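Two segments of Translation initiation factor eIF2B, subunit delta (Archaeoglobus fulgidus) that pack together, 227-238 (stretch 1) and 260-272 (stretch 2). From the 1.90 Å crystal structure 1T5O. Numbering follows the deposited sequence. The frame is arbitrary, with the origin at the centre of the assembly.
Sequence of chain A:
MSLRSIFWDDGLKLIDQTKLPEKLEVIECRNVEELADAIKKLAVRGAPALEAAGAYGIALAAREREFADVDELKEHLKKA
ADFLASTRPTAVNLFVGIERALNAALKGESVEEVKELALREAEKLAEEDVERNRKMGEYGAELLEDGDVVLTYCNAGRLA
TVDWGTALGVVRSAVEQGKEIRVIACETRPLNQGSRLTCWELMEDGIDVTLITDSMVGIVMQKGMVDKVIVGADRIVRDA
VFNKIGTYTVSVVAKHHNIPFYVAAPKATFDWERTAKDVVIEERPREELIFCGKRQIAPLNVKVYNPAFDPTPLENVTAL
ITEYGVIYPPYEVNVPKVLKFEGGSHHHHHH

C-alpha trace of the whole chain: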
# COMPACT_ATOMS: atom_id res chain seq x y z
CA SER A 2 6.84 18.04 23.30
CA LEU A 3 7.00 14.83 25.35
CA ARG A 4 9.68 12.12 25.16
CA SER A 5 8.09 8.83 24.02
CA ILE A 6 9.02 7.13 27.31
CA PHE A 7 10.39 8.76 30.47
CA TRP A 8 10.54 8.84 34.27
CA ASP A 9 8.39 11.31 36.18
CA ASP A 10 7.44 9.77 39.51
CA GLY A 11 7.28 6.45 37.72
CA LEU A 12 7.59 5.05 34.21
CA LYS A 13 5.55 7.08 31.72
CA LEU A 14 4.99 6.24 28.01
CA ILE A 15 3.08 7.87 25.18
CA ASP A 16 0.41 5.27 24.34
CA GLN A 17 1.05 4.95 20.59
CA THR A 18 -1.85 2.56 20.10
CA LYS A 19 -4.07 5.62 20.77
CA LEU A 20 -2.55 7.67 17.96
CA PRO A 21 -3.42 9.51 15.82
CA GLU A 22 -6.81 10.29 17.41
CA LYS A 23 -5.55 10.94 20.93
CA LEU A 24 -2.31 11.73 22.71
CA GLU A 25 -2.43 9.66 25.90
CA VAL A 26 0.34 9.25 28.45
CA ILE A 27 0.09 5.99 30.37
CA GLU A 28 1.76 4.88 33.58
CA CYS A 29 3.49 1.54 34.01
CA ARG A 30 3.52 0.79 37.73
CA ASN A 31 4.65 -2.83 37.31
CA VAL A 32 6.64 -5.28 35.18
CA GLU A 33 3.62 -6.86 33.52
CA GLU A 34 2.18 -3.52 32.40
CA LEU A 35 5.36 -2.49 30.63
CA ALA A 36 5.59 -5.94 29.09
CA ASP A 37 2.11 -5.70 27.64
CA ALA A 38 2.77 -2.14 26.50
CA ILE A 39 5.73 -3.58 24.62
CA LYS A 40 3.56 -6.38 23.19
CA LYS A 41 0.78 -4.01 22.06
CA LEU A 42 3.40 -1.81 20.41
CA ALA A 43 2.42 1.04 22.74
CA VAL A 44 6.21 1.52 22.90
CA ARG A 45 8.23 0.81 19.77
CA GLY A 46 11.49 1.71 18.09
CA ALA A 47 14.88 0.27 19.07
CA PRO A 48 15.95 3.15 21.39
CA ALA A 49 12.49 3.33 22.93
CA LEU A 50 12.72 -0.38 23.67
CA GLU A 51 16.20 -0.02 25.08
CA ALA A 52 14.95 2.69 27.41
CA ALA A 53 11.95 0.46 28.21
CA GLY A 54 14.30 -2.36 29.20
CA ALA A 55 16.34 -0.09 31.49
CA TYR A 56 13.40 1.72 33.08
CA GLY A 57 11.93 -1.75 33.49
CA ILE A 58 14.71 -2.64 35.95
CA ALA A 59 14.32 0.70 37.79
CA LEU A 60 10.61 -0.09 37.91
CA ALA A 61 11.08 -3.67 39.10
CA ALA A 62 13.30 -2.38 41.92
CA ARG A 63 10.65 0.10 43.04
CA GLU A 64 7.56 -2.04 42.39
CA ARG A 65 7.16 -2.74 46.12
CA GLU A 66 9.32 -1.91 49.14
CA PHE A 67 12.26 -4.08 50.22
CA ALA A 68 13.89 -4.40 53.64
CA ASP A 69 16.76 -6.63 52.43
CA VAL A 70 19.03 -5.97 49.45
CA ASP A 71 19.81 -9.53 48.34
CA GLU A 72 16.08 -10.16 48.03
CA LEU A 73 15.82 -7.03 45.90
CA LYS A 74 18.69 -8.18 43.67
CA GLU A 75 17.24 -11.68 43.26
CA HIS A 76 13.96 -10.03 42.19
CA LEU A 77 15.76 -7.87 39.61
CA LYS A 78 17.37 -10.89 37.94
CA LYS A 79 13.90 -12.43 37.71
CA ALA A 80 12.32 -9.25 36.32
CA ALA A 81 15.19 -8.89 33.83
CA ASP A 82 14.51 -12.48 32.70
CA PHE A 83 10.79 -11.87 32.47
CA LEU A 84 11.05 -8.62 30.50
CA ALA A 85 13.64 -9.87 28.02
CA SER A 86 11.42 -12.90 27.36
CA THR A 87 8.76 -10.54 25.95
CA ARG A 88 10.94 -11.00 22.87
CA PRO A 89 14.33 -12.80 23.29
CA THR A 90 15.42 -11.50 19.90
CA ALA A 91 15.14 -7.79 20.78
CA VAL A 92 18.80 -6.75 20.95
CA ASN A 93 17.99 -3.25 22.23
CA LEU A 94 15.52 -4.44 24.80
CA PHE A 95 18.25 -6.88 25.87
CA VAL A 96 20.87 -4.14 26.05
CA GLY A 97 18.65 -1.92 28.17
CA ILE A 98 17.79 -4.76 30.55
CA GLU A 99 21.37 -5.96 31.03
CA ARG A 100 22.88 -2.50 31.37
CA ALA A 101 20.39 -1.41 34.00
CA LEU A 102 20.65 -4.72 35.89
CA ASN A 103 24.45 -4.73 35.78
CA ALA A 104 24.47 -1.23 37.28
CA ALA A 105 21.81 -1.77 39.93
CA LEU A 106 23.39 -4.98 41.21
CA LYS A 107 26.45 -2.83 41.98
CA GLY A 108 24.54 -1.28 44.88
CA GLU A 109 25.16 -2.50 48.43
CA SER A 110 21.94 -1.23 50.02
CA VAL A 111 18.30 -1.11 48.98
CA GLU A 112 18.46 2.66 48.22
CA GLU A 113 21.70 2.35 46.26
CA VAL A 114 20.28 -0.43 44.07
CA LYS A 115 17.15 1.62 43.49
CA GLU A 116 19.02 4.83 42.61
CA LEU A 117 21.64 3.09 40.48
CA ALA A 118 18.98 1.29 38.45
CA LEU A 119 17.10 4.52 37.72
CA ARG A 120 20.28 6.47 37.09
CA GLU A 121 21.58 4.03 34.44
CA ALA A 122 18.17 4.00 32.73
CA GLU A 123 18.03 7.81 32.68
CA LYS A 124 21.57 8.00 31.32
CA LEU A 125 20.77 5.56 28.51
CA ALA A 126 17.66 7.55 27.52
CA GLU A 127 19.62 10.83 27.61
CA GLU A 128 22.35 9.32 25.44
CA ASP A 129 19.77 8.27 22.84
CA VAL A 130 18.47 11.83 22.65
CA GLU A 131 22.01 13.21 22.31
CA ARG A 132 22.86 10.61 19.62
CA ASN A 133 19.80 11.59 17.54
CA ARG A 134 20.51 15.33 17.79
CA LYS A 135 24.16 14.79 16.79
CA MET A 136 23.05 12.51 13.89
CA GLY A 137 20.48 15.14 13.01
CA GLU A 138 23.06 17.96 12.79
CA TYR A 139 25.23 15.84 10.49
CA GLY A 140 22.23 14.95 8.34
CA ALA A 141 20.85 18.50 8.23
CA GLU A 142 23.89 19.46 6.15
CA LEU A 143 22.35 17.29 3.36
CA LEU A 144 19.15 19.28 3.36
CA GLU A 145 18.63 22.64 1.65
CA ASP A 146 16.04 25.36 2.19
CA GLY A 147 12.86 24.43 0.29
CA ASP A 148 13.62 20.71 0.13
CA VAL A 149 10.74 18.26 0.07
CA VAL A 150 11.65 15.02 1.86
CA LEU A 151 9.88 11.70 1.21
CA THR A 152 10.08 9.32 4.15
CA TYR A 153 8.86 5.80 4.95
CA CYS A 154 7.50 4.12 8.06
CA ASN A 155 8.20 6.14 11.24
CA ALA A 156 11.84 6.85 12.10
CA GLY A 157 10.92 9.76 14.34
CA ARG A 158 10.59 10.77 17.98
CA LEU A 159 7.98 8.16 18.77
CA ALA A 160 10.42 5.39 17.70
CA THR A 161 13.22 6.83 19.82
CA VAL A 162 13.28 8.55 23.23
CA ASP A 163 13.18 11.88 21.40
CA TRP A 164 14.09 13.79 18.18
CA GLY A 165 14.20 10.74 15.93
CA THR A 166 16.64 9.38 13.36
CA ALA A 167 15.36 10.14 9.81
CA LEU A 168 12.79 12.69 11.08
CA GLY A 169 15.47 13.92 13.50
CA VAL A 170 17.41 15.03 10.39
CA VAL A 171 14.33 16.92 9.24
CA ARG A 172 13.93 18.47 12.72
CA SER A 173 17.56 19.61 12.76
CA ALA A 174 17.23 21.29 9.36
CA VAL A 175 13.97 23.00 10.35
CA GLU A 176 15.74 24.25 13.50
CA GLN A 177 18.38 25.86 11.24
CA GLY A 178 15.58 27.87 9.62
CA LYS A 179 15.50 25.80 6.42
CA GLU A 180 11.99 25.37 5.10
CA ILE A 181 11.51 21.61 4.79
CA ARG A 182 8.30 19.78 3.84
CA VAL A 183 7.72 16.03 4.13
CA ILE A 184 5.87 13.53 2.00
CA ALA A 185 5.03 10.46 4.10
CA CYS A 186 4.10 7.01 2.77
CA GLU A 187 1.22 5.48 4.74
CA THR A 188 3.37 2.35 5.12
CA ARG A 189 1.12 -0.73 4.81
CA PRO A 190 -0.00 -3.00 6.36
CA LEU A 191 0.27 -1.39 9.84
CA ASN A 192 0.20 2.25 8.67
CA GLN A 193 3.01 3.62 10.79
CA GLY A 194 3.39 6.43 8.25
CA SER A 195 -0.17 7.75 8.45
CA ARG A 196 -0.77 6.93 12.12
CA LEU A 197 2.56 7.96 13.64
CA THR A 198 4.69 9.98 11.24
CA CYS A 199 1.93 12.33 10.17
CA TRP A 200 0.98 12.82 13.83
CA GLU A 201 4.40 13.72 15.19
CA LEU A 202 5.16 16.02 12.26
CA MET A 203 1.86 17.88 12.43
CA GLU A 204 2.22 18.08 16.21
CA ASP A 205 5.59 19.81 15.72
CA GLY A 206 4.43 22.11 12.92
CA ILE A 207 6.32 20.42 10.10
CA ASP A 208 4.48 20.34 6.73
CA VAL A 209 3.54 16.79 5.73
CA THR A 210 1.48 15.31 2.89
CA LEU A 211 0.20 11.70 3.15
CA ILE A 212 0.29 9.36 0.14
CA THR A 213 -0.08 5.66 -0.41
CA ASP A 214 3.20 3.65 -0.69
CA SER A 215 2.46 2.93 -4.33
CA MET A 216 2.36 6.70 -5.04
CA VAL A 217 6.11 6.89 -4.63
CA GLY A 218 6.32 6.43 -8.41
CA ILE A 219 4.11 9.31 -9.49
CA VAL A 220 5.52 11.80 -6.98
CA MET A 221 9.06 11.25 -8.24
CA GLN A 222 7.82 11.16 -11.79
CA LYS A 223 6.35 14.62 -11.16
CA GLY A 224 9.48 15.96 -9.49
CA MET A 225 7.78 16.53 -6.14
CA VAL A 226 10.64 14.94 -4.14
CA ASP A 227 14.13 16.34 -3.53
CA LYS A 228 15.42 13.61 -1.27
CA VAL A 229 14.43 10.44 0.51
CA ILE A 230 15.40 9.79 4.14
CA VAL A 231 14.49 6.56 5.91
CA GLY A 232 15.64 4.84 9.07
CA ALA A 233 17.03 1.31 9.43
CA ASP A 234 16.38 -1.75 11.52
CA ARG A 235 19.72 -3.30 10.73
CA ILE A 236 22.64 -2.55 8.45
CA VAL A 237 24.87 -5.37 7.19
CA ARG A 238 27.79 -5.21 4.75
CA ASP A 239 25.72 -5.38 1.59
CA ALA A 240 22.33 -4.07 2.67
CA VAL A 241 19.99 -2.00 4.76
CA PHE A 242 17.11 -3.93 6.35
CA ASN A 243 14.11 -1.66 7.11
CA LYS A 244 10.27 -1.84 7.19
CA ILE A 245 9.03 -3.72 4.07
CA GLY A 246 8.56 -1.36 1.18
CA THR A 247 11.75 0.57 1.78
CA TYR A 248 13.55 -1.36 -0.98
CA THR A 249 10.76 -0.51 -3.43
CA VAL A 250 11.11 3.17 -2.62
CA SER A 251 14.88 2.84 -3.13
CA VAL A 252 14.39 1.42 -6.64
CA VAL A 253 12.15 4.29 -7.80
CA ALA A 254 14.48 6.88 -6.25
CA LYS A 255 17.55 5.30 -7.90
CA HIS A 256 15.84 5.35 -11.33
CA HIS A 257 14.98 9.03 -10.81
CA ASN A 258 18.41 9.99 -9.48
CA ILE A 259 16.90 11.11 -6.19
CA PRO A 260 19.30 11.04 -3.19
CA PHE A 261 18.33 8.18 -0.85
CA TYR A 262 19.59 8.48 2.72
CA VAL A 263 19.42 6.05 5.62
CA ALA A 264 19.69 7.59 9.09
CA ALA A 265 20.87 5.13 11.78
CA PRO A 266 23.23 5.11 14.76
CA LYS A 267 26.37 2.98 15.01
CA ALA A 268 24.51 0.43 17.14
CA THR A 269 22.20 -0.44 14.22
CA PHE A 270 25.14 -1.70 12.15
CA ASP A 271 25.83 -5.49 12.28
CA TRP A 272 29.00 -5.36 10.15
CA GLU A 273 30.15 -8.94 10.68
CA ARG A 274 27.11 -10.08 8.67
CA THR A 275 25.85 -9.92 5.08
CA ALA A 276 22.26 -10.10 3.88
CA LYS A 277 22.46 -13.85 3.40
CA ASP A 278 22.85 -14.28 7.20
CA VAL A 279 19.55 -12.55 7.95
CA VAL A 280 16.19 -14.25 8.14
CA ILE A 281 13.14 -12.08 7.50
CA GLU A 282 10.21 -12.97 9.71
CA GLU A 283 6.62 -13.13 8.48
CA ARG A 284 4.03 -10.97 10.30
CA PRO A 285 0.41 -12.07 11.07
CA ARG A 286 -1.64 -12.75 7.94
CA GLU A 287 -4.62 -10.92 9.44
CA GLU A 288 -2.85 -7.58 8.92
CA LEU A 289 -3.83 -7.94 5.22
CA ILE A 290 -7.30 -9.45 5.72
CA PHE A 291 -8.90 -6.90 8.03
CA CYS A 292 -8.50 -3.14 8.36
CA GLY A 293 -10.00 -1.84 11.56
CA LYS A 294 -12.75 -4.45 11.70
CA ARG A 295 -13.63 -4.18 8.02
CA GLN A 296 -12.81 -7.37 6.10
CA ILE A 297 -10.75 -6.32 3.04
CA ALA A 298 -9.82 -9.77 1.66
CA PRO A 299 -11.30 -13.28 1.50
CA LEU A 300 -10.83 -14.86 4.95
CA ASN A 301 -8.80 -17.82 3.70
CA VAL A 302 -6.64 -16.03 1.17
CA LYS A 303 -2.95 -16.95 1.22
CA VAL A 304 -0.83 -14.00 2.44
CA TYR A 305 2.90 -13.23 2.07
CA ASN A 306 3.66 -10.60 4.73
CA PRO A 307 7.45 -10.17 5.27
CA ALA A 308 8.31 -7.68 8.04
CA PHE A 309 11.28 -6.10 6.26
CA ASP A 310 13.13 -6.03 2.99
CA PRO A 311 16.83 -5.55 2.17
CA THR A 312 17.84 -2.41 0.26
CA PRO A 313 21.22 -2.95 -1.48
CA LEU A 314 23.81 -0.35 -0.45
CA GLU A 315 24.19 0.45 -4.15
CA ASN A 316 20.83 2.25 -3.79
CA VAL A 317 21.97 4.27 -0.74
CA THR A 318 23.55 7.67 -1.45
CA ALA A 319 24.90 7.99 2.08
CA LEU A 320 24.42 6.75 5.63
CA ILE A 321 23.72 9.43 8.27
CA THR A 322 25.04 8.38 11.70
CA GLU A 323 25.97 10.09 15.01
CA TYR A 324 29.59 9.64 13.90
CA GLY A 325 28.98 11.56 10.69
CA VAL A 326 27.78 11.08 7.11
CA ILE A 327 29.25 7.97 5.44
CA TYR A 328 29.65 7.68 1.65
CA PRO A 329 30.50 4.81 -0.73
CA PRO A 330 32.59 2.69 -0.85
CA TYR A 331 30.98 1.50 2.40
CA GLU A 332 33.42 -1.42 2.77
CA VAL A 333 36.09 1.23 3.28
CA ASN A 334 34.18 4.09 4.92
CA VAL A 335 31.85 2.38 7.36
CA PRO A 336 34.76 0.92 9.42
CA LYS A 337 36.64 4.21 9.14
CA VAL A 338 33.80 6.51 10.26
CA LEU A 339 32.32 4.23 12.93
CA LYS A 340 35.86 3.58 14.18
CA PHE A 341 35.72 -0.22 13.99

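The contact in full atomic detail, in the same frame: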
# COMPACT_ATOMS: atom_id res chain seq x y z
N ASP A 227 12.72 15.96 -3.42
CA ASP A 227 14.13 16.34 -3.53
C ASP A 227 15.03 15.28 -2.93
O ASP A 227 16.13 15.04 -3.41
CB ASP A 227 14.38 17.68 -2.82
CG ASP A 227 13.64 18.82 -3.49
OD1 ASP A 227 13.96 19.13 -4.64
OD2 ASP A 227 12.71 19.36 -2.88
N LYS A 228 14.58 14.62 -1.87
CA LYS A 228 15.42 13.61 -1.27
C LYS A 228 14.56 12.63 -0.50
O LYS A 228 13.43 12.93 -0.14
CB LYS A 228 16.43 14.22 -0.26
CG LYS A 228 16.77 15.71 -0.42
CD LYS A 228 18.29 15.85 -0.47
CE LYS A 228 18.76 17.24 -0.19
NZ LYS A 228 18.76 18.07 -1.36
N VAL A 229 15.12 11.46 -0.26
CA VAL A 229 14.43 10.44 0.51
C VAL A 229 15.28 10.21 1.76
O VAL A 229 16.51 10.13 1.66
CB VAL A 229 14.35 9.08 -0.24
CG1 VAL A 229 13.66 8.06 0.64
CG2 VAL A 229 13.59 9.23 -1.57
N ILE A 230 14.65 10.13 2.92
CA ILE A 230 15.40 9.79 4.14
C ILE A 230 14.58 8.77 4.92
O ILE A 230 13.42 9.01 5.26
CB ILE A 230 15.69 11.01 5.10
CG1 ILE A 230 16.36 12.17 4.35
CG2 ILE A 230 16.65 10.55 6.22
CD1 ILE A 230 16.68 13.41 5.26
N VAL A 231 15.17 7.61 5.16
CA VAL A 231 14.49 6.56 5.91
C VAL A 231 15.39 6.12 7.06
O VAL A 231 16.56 6.52 7.15
CB VAL A 231 14.18 5.31 5.03
CG1 VAL A 231 13.20 5.70 3.91
CG2 VAL A 231 15.47 4.71 4.47
N GLY A 232 14.83 5.34 7.97
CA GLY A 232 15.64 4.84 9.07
C GLY A 232 16.09 3.44 8.68
O GLY A 232 16.00 3.05 7.51
N ALA A 233 16.57 2.68 9.67
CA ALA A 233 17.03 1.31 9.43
C ALA A 233 16.80 0.44 10.64
O ALA A 233 16.88 0.90 11.78
CB ALA A 233 18.50 1.29 9.10
N ASP A 234 16.54 -0.84 10.40
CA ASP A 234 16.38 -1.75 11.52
C ASP A 234 17.70 -2.46 11.73
O ASP A 234 18.04 -2.85 12.84
CB ASP A 234 15.28 -2.74 11.23
CG ASP A 234 13.92 -2.11 11.32
OD1 ASP A 234 13.56 -1.65 12.44
OD2 ASP A 234 13.22 -2.05 10.29
N ARG A 235 18.45 -2.62 10.65
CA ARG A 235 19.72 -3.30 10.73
C ARG A 235 20.52 -3.09 9.46
O ARG A 235 19.99 -3.24 8.36
CB ARG A 235 19.49 -4.80 10.92
CG ARG A 235 20.67 -5.45 11.57
CD ARG A 235 21.14 -6.61 10.79
NE ARG A 235 20.29 -7.78 10.86
CZ ARG A 235 19.92 -8.40 11.99
NH1 ARG A 235 20.30 -7.94 13.18
NH2 ARG A 235 19.24 -9.55 11.92
N ILE A 236 21.80 -2.78 9.62
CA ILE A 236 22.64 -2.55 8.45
C ILE A 236 23.79 -3.55 8.42
O ILE A 236 24.62 -3.58 9.33
CB ILE A 236 23.18 -1.11 8.45
CG1 ILE A 236 21.98 -0.13 8.46
CG2 ILE A 236 24.10 -0.91 7.21
CD1 ILE A 236 22.32 1.35 8.56
N VAL A 237 23.82 -4.37 7.36
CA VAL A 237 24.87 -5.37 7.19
C VAL A 237 25.78 -4.91 6.05
O VAL A 237 25.51 -3.87 5.43
CB VAL A 237 24.27 -6.78 6.93
CG1 VAL A 237 23.45 -7.21 8.16
CG2 VAL A 237 23.40 -6.79 5.65
N ARG A 238 26.83 -5.66 5.75
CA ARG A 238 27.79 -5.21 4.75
C ARG A 238 27.32 -4.96 3.35
O ARG A 238 27.96 -4.19 2.63
CB ARG A 238 29.01 -6.13 4.72
CG ARG A 238 29.78 -6.11 6.03
CD ARG A 238 31.25 -6.44 5.84
NE ARG A 238 31.46 -7.66 5.08
CZ ARG A 238 31.32 -8.89 5.55
NH1 ARG A 238 30.95 -9.09 6.82
NH2 ARG A 238 31.56 -9.92 4.76
N PRO A 260 18.47 11.49 -4.32
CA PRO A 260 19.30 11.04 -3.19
C PRO A 260 18.49 10.23 -2.19
O PRO A 260 17.38 10.65 -1.82
CB PRO A 260 19.84 12.36 -2.60
CG PRO A 260 19.94 13.27 -3.86
CD PRO A 260 18.65 12.93 -4.60
N PHE A 261 19.01 9.07 -1.80
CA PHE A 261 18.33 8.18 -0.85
C PHE A 261 19.24 8.01 0.38
O PHE A 261 20.33 7.44 0.31
CB PHE A 261 18.05 6.82 -1.53
CG PHE A 261 17.24 5.87 -0.68
CD1 PHE A 261 15.85 5.79 -0.83
CD2 PHE A 261 17.88 5.01 0.22
CE1 PHE A 261 15.11 4.86 -0.11
CE2 PHE A 261 17.14 4.07 0.96
CZ PHE A 261 15.76 4.00 0.79
N TYR A 262 18.79 8.55 1.50
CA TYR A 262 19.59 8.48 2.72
C TYR A 262 18.99 7.57 3.78
O TYR A 262 17.77 7.47 3.90
CB TYR A 262 19.73 9.90 3.32
CG TYR A 262 20.43 10.86 2.39
CD1 TYR A 262 21.75 10.62 1.98
CD2 TYR A 262 19.77 12.01 1.91
CE1 TYR A 262 22.38 11.49 1.12
CE2 TYR A 262 20.41 12.90 1.04
CZ TYR A 262 21.71 12.63 0.65
OH TYR A 262 22.36 13.50 -0.17
N VAL A 263 19.86 6.90 4.53
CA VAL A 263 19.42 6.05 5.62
C VAL A 263 20.04 6.64 6.90
O VAL A 263 21.26 6.77 7.01
CB VAL A 263 19.89 4.58 5.46
CG1 VAL A 263 19.51 3.82 6.70
CG2 VAL A 263 19.24 3.93 4.21
N ALA A 264 19.20 7.02 7.84
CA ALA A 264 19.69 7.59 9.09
C ALA A 264 19.67 6.50 10.16
O ALA A 264 18.61 5.95 10.46
CB ALA A 264 18.79 8.78 9.51
N ALA A 265 20.83 6.17 10.72
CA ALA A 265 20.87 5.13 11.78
C ALA A 265 22.13 5.25 12.58
O ALA A 265 23.19 5.49 12.02
CB ALA A 265 20.79 3.73 11.18
N PRO A 266 22.05 5.02 13.90
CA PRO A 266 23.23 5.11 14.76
C PRO A 266 24.13 3.90 14.60
O PRO A 266 23.74 2.88 14.04
CB PRO A 266 22.64 5.21 16.17
CG PRO A 266 21.44 4.33 16.08
CD PRO A 266 20.85 4.67 14.69
N LYS A 267 25.37 4.04 15.09
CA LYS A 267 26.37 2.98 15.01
C LYS A 267 25.82 1.64 15.48
O LYS A 267 26.08 0.60 14.86
CB LYS A 267 27.61 3.37 15.85
CG LYS A 267 28.71 2.29 15.90
CD LYS A 267 29.98 2.84 16.59
CE LYS A 267 31.04 1.77 16.73
NZ LYS A 267 32.29 2.35 17.30
N ALA A 268 25.05 1.66 16.56
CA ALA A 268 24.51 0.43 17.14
C ALA A 268 23.57 -0.36 16.21
O ALA A 268 23.30 -1.53 16.45
CB ALA A 268 23.79 0.75 18.46
N THR A 269 23.09 0.26 15.14
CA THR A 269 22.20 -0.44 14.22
C THR A 269 23.00 -1.24 13.17
O THR A 269 22.46 -2.11 12.47
CB THR A 269 21.25 0.58 13.56
OG1 THR A 269 20.42 1.12 14.59
CG2 THR A 269 20.36 -0.05 12.51
N PHE A 270 24.30 -0.97 13.08
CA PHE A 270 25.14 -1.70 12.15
C PHE A 270 25.45 -3.08 12.75
O PHE A 270 25.59 -3.21 13.95
CB PHE A 270 26.44 -0.94 11.88
CG PHE A 270 26.25 0.31 11.05
CD1 PHE A 270 25.55 1.42 11.58
CD2 PHE A 270 26.74 0.38 9.76
CE1 PHE A 270 25.36 2.59 10.81
CE2 PHE A 270 26.56 1.54 8.99
CZ PHE A 270 25.88 2.64 9.50
N ASP A 271 25.54 -4.09 11.89
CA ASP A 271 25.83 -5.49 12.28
C ASP A 271 26.83 -5.86 11.17
O ASP A 271 26.54 -6.72 10.33
CB ASP A 271 24.55 -6.33 12.18
CG ASP A 271 24.66 -7.71 12.85
OD1 ASP A 271 25.75 -8.09 13.35
OD2 ASP A 271 23.64 -8.42 12.87
N TRP A 272 28.00 -5.23 11.21
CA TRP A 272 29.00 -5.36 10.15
C TRP A 272 29.72 -6.68 9.94
O TRP A 272 30.44 -6.82 8.95
CB TRP A 272 30.03 -4.22 10.27
CG TRP A 272 30.54 -3.70 8.94
CD1 TRP A 272 31.82 -3.76 8.47
CD2 TRP A 272 29.76 -3.06 7.91
NE1 TRP A 272 31.88 -3.19 7.21
CE2 TRP A 272 30.64 -2.76 6.85
CE3 TRP A 272 28.41 -2.72 7.80
CZ2 TRP A 272 30.21 -2.12 5.67
CZ3 TRP A 272 27.97 -2.08 6.62
CH2 TRP A 272 28.88 -1.80 5.58
O HOH W 1 17.18 4.27 12.21
O HOH W 2 18.04 2.63 14.20

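Six backbone hydrogen bonds form the framework of this contact. In the parallel pairing of strands 228-231 and 261-264, V229 and V231 each use both polar backbone atoms: V229 N donates to P260 O (2.9 Å) and V229 O accepts from Y262 N (2.8 Å), then V231 N donates to Y262 O (2.9 Å) and V231 O accepts from A264 N (2.8 Å). Proline, which has no N-H to donate, can still serve at the start through its carbonyl. At the next step, A233 N and A264 O are 3.9 Å apart, and a water bridges them, accepting from A233 N (3.1 Å) and donating to A264 O (2.8 Å). A second, single bridge follows, with the register shifted by two residues: I236 N donates to T269 O (3.0 Å) and I236 O accepts from D271 N (2.8 Å).

Charged side chains add to the far end. R238 NH1 donates to W272 O (3.2 Å), and R238 CG lies over the indole, 3.6 Å from the centroid of the five-membered ring. R235 NH1 and D271 OD2 form a salt bridge at 3.4 Å, but the carboxylate oxygen sits over the guanidinium face, so the attraction is of charge alone.

Apolar residues fill both faces of the parallel sheet. On one, V229 CG1 meets F261 CD1 (3.5 Å) and V231 CG2 reaches F261 CZ (3.8 Å); the ring thus touches both beta-branched valines, a residue type that favours extended backbone. On the other, I230 CG1 packs against Y262 CB (4.2 Å).

I236, which has 110 Å² covered, joins the two ladders. Its CD1 lies 3.9 Å from A265 CB and over the F270 ring, 4.1 Å from the centroid, while its CG2 approaches W272 CZ3 (4.1 Å). Small A233 fits closely here, its CB 3.6 Å from V263 CG1. Altogether 1067 Å² is buried.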